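Uncharacterized protein (Bacteroides fragilis, PDB 4FR9) is of unknown function but has a PepSY-like, beta-lactamase-inhibitor-protein-like fold and may act by binding another molecule. Local coordinates at residues T105-V109 / L119-E123; L61-L67 / D93-Y99. All blocks are in the same frame, centred on the assembly; numbering follows the deposited sequence. Where two conformers were deposited one is given.

Overall arrangement
Both contacts belong to one antiparallel sheet, in which each strand pairs with the next one along the chain. Contact 2 comes first, joining strands 60-67 and 90-98, with helix 75-83 in the connection between them. Contact 1 follows as a beta hairpin of strands 105-112 and 118-121. Their centres lie about 9 Å apart because strands 90-98 and 105-112 are immediate neighbours. The seam between them is marked by a probable hydrogen bond from Leu97 N to Glu106 O (2.8 Å) and by packing of Val108 CG2 on Leu97 CD1 (3.7 Å). Together the contacts cover four consecutive strands in the middle of the sheet, all part of the PepSY-like region.

Contact 1 (T105-V109 / L119-E123); sequences TEFVV and LYFSE
Val108 and Tyr120 face each other as a non-hydrogen-bonded antiparallel pair, and here a methyl bump meets a flat ring. CG2 of Val108 sits 3.9 Å from the centroid of the Tyr120 ring, 24° off its normal, a CH-pi contact displaced toward the CD2-CE2 rim. Val108 CG1 is anti to the backbone N (chi1 -173°), which leaves CG2 as the branch turned to the ring. The same rim meets Glu106 edge-on: OE1 lies in the ring plane, 3.3 Å from Tyr120 CD2, with the carboxylate nearly perpendicular to the ring. That carboxylate is held from outside the hairpin by Tyr99 and Arg143.

On the other face, Phe107 CB and Phe121 CB lie 4.4 Å apart while the two rings diverge. CE2 of Phe121 reaches diagonally to Val109 CG2 at 4.2 Å, whereas the edge of the Phe107 ring lies against the CA of Glu123. Beyond it, the aliphatic part of Glu123 crosses Thr105 at about a right angle, CG lying 3.8 Å from Thr105 CB.

Phe107 and Phe121 exchange two nearly straight backbone hydrogen bonds, and Val109 and Leu119 exchange two more. Past Phe121 the backbones diverge, and a water 2.7 Å from Thr105 O, to which it donates, also accepts from Glu123 N.

Helix 75-83 packs under the phenylalanine face, Val77 touching both phenylalanine side chains and Phe81 meeting Leu119. Strand 90-98 flanks the hairpin beside 105-109, and strand 127-129 beside 119-121, where His129 stacks edge-to-face with Tyr120.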
loop_
_atom_site.group_PDB
_atom_site.type_symbol
_atom_site.label_atom_id
_atom_site.label_comp_id
_atom_site.label_asym_id
_atom_site.label_seq_id
_atom_site.Cartn_x
_atom_site.Cartn_y
_atom_site.Cartn_z
ATOM N N THR A 105 0.539 7.547 7.186
ATOM C CA THR A 105 0.186 7.521 5.789
ATOM C C THR A 105 1.431 7.861 4.972
ATOM O O THR A 105 2.114 8.848 5.269
ATOM C CB THR A 105 -0.919 8.518 5.488
ATOM O OG1 THR A 105 -2.046 8.252 6.306
ATOM C CG2 THR A 105 -1.381 8.463 4.044
ATOM N N GLU A 106 1.691 7.088 3.928
ATOM C CA GLU A 106 2.735 7.359 2.904
ATOM C C GLU A 106 2.037 7.283 1.555
ATOM O O GLU A 106 1.321 6.317 1.299
ATOM C CB GLU A 106 3.844 6.283 2.868
ATOM C CG GLU A 106 4.788 6.256 4.093
ATOM C CD GLU A 106 5.576 4.978 4.259
ATOM O OE1 GLU A 106 5.331 3.999 3.540
ATOM O OE2 GLU A 106 6.438 4.985 5.169
ATOM N N PHE A 107 2.265 8.237 0.680
ATOM C CA PHE A 107 1.829 8.160 -0.721
ATOM C C PHE A 107 3.045 7.779 -1.548
ATOM O O PHE A 107 4.080 8.446 -1.463
ATOM C CB PHE A 107 1.289 9.503 -1.169
ATOM C CG PHE A 107 0.030 9.867 -0.493
ATOM C CD1 PHE A 107 -1.199 9.432 -1.019
ATOM C CD2 PHE A 107 0.019 10.585 0.667
ATOM C CE1 PHE A 107 -2.373 9.716 -0.377
ATOM C CE2 PHE A 107 -1.188 10.876 1.322
ATOM C CZ PHE A 107 -2.370 10.444 0.781
ATOM N N VAL A 108 2.925 6.732 -2.362
ATOM C CA VAL A 108 4.046 6.199 -3.098
ATOM C C VAL A 108 3.788 6.373 -4.579
ATOM O O VAL A 108 2.828 5.817 -5.117
ATOM C CB VAL A 108 4.345 4.737 -2.764
ATOM C CG1 VAL A 108 5.617 4.319 -3.447
ATOM C CG2 VAL A 108 4.446 4.516 -1.250
ATOM N N VAL A 109 4.653 7.138 -5.215
ATOM C CA VAL A 109 4.607 7.355 -6.654
ATOM C C VAL A 109 5.789 6.603 -7.265
ATOM O O VAL A 109 6.936 6.884 -6.913
ATOM C CB VAL A 109 4.674 8.855 -7.023
ATOM C CG1 VAL A 109 4.566 9.051 -8.557
ATOM C CG2 VAL A 109 3.599 9.622 -6.323
ATOM N N LEU A 119 8.885 6.804 -4.850
ATOM C CA LEU A 119 8.952 8.047 -4.099
ATOM C C LEU A 119 7.876 7.992 -3.042
ATOM O O LEU A 119 6.702 7.884 -3.343
ATOM C CB LEU A 119 8.691 9.228 -5.027
ATOM C CG LEU A 119 9.569 9.360 -6.254
ATOM C CD1 LEU A 119 9.069 10.493 -7.140
ATOM C CD2 LEU A 119 11.021 9.560 -5.842
ATOM N N TYR A 120 8.298 8.075 -1.776
ATOM C CA TYR A 120 7.399 8.015 -0.629
ATOM C C TYR A 120 7.222 9.420 -0.089
ATOM O O TYR A 120 8.193 10.038 0.354
ATOM C CB TYR A 120 7.939 7.147 0.502
ATOM C CG TYR A 120 8.037 5.663 0.236
ATOM C CD1 TYR A 120 8.883 5.159 -0.711
ATOM C CD2 TYR A 120 7.274 4.770 0.985
ATOM C CE1 TYR A 120 8.990 3.767 -0.932
ATOM C CE2 TYR A 120 7.362 3.393 0.778
ATOM C CZ TYR A 120 8.187 2.913 -0.190
ATOM O OH TYR A 120 8.277 1.539 -0.394
ATOM N N PHE A 121 5.987 9.912 -0.099
ATOM C CA PHE A 121 5.651 11.246 0.403
ATOM C C PHE A 121 4.778 11.166 1.642
ATOM O O PHE A 121 3.862 10.360 1.725
ATOM C CB PHE A 121 4.890 12.039 -0.654
ATOM C CG PHE A 121 5.683 12.386 -1.869
ATOM C CD1 PHE A 121 6.453 13.529 -1.905
ATOM C CD2 PHE A 121 5.612 11.590 -2.994
ATOM C CE1 PHE A 121 7.175 13.864 -3.031
ATOM C CE2 PHE A 121 6.317 11.938 -4.137
ATOM C CZ PHE A 121 7.099 13.060 -4.163
ATOM N N SER A 122 5.031 12.085 2.572
ATOM C CA SER A 122 4.138 12.302 3.678
ATOM C C SER A 122 2.874 12.998 3.186
ATOM O O SER A 122 2.837 13.592 2.098
ATOM C CB SER A 122 4.802 13.161 4.745
ATOM O OG SER A 122 4.991 14.465 4.230
ATOM N N GLU A 123 1.842 13.013 4.028
ATOM C CA GLU A 123 0.566 13.710 3.755
ATOM C C GLU A 123 0.773 15.171 3.456
ATOM O O GLU A 123 0.051 15.770 2.667
ATOM C CB GLU A 123 -0.347 13.630 4.984
ATOM C CG GLU A 123 -0.922 12.277 5.229
ATOM C CD GLU A 123 -2.105 12.369 6.177
ATOM O OE1 GLU A 123 -2.047 13.233 7.085
ATOM O OE2 GLU A 123 -3.088 11.621 5.976
HETATM O O HOH W 1 2.257 11.333 6.306
#

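Contact 2 (L61-L67 / D93-Y99); sequences LMTETEL and DVVILEY
Thr65 OG1, Glu98 OE1 and Thr63 O all grip one water on the face that carries the side chains of Thr65 and Glu98. The water lies 2.7 Å from Glu98 OE1 and 3.0 Å from Thr63 O, and with more acceptors around it than it has protons its donations are probably shared. Its hydrogen bond to Thr65 OG1 is also 2.7 Å. With OG1 anti to its own carbonyl carbon (chi1 -59°), Thr65 holds the hydroxyl toward this site. Thr63 O also accepts the backbone N-H of Glu98, in the carbonyl plane. The pairs Thr63-Glu98 and Thr65-Ile96 each exchange two backbone hydrogen bonds, all close to straight.

Farther along that face, CD1 of Leu67 packs on Ile96 CG1 at 3.5 Å, the two side chains crossing at a slant. On the opposite face, CD2 of Leu97 lies alongside the extended chain of Glu64, 3.6 Å from both its CB and CG.

At the Tyr99 end, the selenomethionine Met62 runs beside the tyrosine, its SE 3.5 Å from CE2. This Met-aromatic contact is oblique, SE lying 52° off the ring normal. The tyrosine hydroxyl itself bonds to Glu106, and Arg143 makes a cation-pi contact with the ring.

The two faces differ in how they join the strands: Thr65 and Glu98 make no direct hydrogen bond to each other, so the water links them, on the same face as the Leu67-Ile96 pair, whereas the reverse face relies on side chains lying alongside one another.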
loop_
_atom_site.group_PDB
_atom_site.type_symbol
_atom_site.label_atom_id
_atom_site.label_comp_id
_atom_site.label_asym_id
_atom_site.label_seq_id
_atom_site.Cartn_x
_atom_site.Cartn_y
_atom_site.Cartn_z
ATOM N N LEU A 61 -1.622 -4.445 10.332
ATOM C CA LEU A 61 -0.307 -3.889 10.181
ATOM C C LEU A 61 -0.152 -2.913 9.020
ATOM O O LEU A 61 0.773 -2.104 9.053
ATOM C CB LEU A 61 0.729 -5.000 10.016
ATOM C CG LEU A 61 0.830 -5.960 11.213
ATOM C CD1 LEU A 61 1.912 -7.004 10.893
ATOM C CD2 LEU A 61 1.110 -5.266 12.521
HETATM N N MSE A 62 -0.964 -3.015 7.988
HETATM C CA MSE A 62 -0.815 -2.133 6.825
HETATM C C MSE A 62 -1.994 -2.289 5.900
HETATM O O MSE A 62 -2.504 -3.373 5.733
HETATM C CB MSE A 62 0.468 -2.474 6.062
HETATM C CG MSE A 62 0.842 -1.382 5.016
HETATM SE SE MSE A 62 2.522 -1.798 4.134
HETATM C CE MSE A 62 1.905 -3.192 3.025
ATOM N N THR A 63 -2.354 -1.197 5.224
ATOM C CA THR A 63 -3.232 -1.246 4.067
ATOM C C THR A 63 -2.546 -0.553 2.911
ATOM O O THR A 63 -2.105 0.597 3.072
ATOM C CB THR A 63 -4.590 -0.575 4.357
ATOM O OG1 THR A 63 -5.195 -1.271 5.458
ATOM C CG2 THR A 63 -5.500 -0.590 3.160
ATOM N N GLU A 64 -2.522 -1.192 1.752
ATOM C CA GLU A 64 -2.126 -0.566 0.507
ATOM C C GLU A 64 -3.366 -0.353 -0.344
ATOM O O GLU A 64 -4.111 -1.301 -0.595
ATOM C CB GLU A 64 -1.153 -1.478 -0.247
ATOM C CG GLU A 64 -0.749 -0.894 -1.570
ATOM C CD GLU A 64 0.305 -1.680 -2.313
ATOM O OE1 GLU A 64 1.054 -2.471 -1.692
ATOM O OE2 GLU A 64 0.449 -1.458 -3.546
ATOM N N THR A 65 -3.566 0.899 -0.781
ATOM C CA THR A 65 -4.690 1.273 -1.632
ATOM C C THR A 65 -4.177 1.699 -2.991
ATOM O O THR A 65 -3.303 2.572 -3.079
ATOM C CB THR A 65 -5.485 2.408 -1.006
ATOM O OG1 THR A 65 -5.968 1.985 0.277
ATOM C CG2 THR A 65 -6.652 2.817 -1.891
ATOM N N GLU A 66 -4.727 1.124 -4.049
ATOM C CA GLU A 66 -4.369 1.520 -5.384
ATOM C C GLU A 66 -5.065 2.840 -5.777
ATOM O O GLU A 66 -6.265 2.986 -5.596
ATOM C CB GLU A 66 -4.742 0.399 -6.353
ATOM C CG GLU A 66 -4.361 0.657 -7.771
ATOM C CD GLU A 66 -2.872 0.768 -7.933
ATOM O OE1 GLU A 66 -2.157 -0.236 -7.693
ATOM O OE2 GLU A 66 -2.415 1.865 -8.285
ATOM N N LEU A 67 -4.281 3.797 -6.272
ATOM C CA LEU A 67 -4.811 5.058 -6.799
ATOM C C LEU A 67 -4.635 5.036 -8.332
ATOM O O LEU A 67 -3.834 4.311 -8.875
ATOM C CB LEU A 67 -4.097 6.247 -6.162
ATOM C CG LEU A 67 -4.362 6.439 -4.666
ATOM C CD1 LEU A 67 -3.633 7.696 -4.151
ATOM C CD2 LEU A 67 -5.854 6.434 -4.254
ATOM N N ASP A 93 2.935 3.864 -11.263
ATOM C CA ASP A 93 1.871 3.541 -10.334
ATOM C C ASP A 93 1.842 4.559 -9.216
ATOM O O ASP A 93 2.796 5.309 -8.995
ATOM C CB ASP A 93 1.983 2.133 -9.739
ATOM C CG ASP A 93 0.645 1.597 -9.227
ATOM O OD1 ASP A 93 -0.405 2.266 -9.418
ATOM O OD2 ASP A 93 0.637 0.483 -8.654
ATOM N N VAL A 94 0.695 4.603 -8.559
ATOM C CA VAL A 94 0.436 5.487 -7.434
ATOM C C VAL A 94 -0.373 4.721 -6.408
ATOM O O VAL A 94 -1.433 4.199 -6.753
ATOM C CB VAL A 94 -0.325 6.752 -7.866
ATOM C CG1 VAL A 94 -0.449 7.684 -6.695
ATOM C CG2 VAL A 94 0.365 7.452 -9.053
ATOM N N VAL A 95 0.112 4.650 -5.176
ATOM C CA VAL A 95 -0.593 3.942 -4.105
ATOM C C VAL A 95 -0.520 4.741 -2.821
ATOM O O VAL A 95 0.328 5.625 -2.671
ATOM C CB VAL A 95 -0.084 2.486 -3.884
ATOM C CG1 VAL A 95 -0.110 1.674 -5.194
ATOM C CG2 VAL A 95 1.305 2.477 -3.288
ATOM N N ILE A 96 -1.368 4.372 -1.872
ATOM C CA ILE A 96 -1.314 4.832 -0.499
ATOM C C ILE A 96 -0.950 3.662 0.404
ATOM O O ILE A 96 -1.504 2.568 0.230
ATOM C CB ILE A 96 -2.648 5.333 0.060
ATOM C CG1 ILE A 96 -3.388 6.157 -0.982
ATOM C CG2 ILE A 96 -2.385 6.197 1.338
ATOM C CD1 ILE A 96 -4.726 6.696 -0.488
ATOM N N LEU A 97 -0.017 3.862 1.340
ATOM C CA LEU A 97 0.296 2.920 2.395
ATOM C C LEU A 97 -0.096 3.535 3.708
ATOM O O LEU A 97 0.287 4.654 4.015
ATOM C CB LEU A 97 1.772 2.557 2.379
ATOM C CG LEU A 97 2.299 1.937 1.082
ATOM C CD1 LEU A 97 3.820 1.768 1.107
ATOM C CD2 LEU A 97 1.598 0.635 0.743
ATOM N N GLU A 98 -0.902 2.806 4.489
ATOM C CA GLU A 98 -1.323 3.235 5.789
ATOM C C GLU A 98 -0.907 2.222 6.834
ATOM O O GLU A 98 -0.929 1.022 6.576
ATOM C CB GLU A 98 -2.833 3.425 5.820
ATOM C CG GLU A 98 -3.323 4.579 4.973
ATOM C CD GLU A 98 -4.812 4.647 4.922
ATOM O OE1 GLU A 98 -5.403 3.847 4.181
ATOM O OE2 GLU A 98 -5.374 5.502 5.653
ATOM N N TYR A 99 -0.519 2.717 8.008
ATOM C CA TYR A 99 0.076 1.925 9.066
ATOM C C TYR A 99 -0.489 2.322 10.416
ATOM O O TYR A 99 -0.978 3.444 10.602
ATOM C CB TYR A 99 1.555 2.213 9.128
ATOM C CG TYR A 99 2.314 2.025 7.846
ATOM C CD1 TYR A 99 2.472 3.070 6.946
ATOM C CD2 TYR A 99 2.910 0.818 7.530
ATOM C CE1 TYR A 99 3.199 2.907 5.801
ATOM C CE2 TYR A 99 3.639 0.659 6.376
ATOM C CZ TYR A 99 3.823 1.717 5.523
ATOM O OH TYR A 99 4.606 1.590 4.405
HETATM O O HOH W 2 -4.123 2.567 2.130
#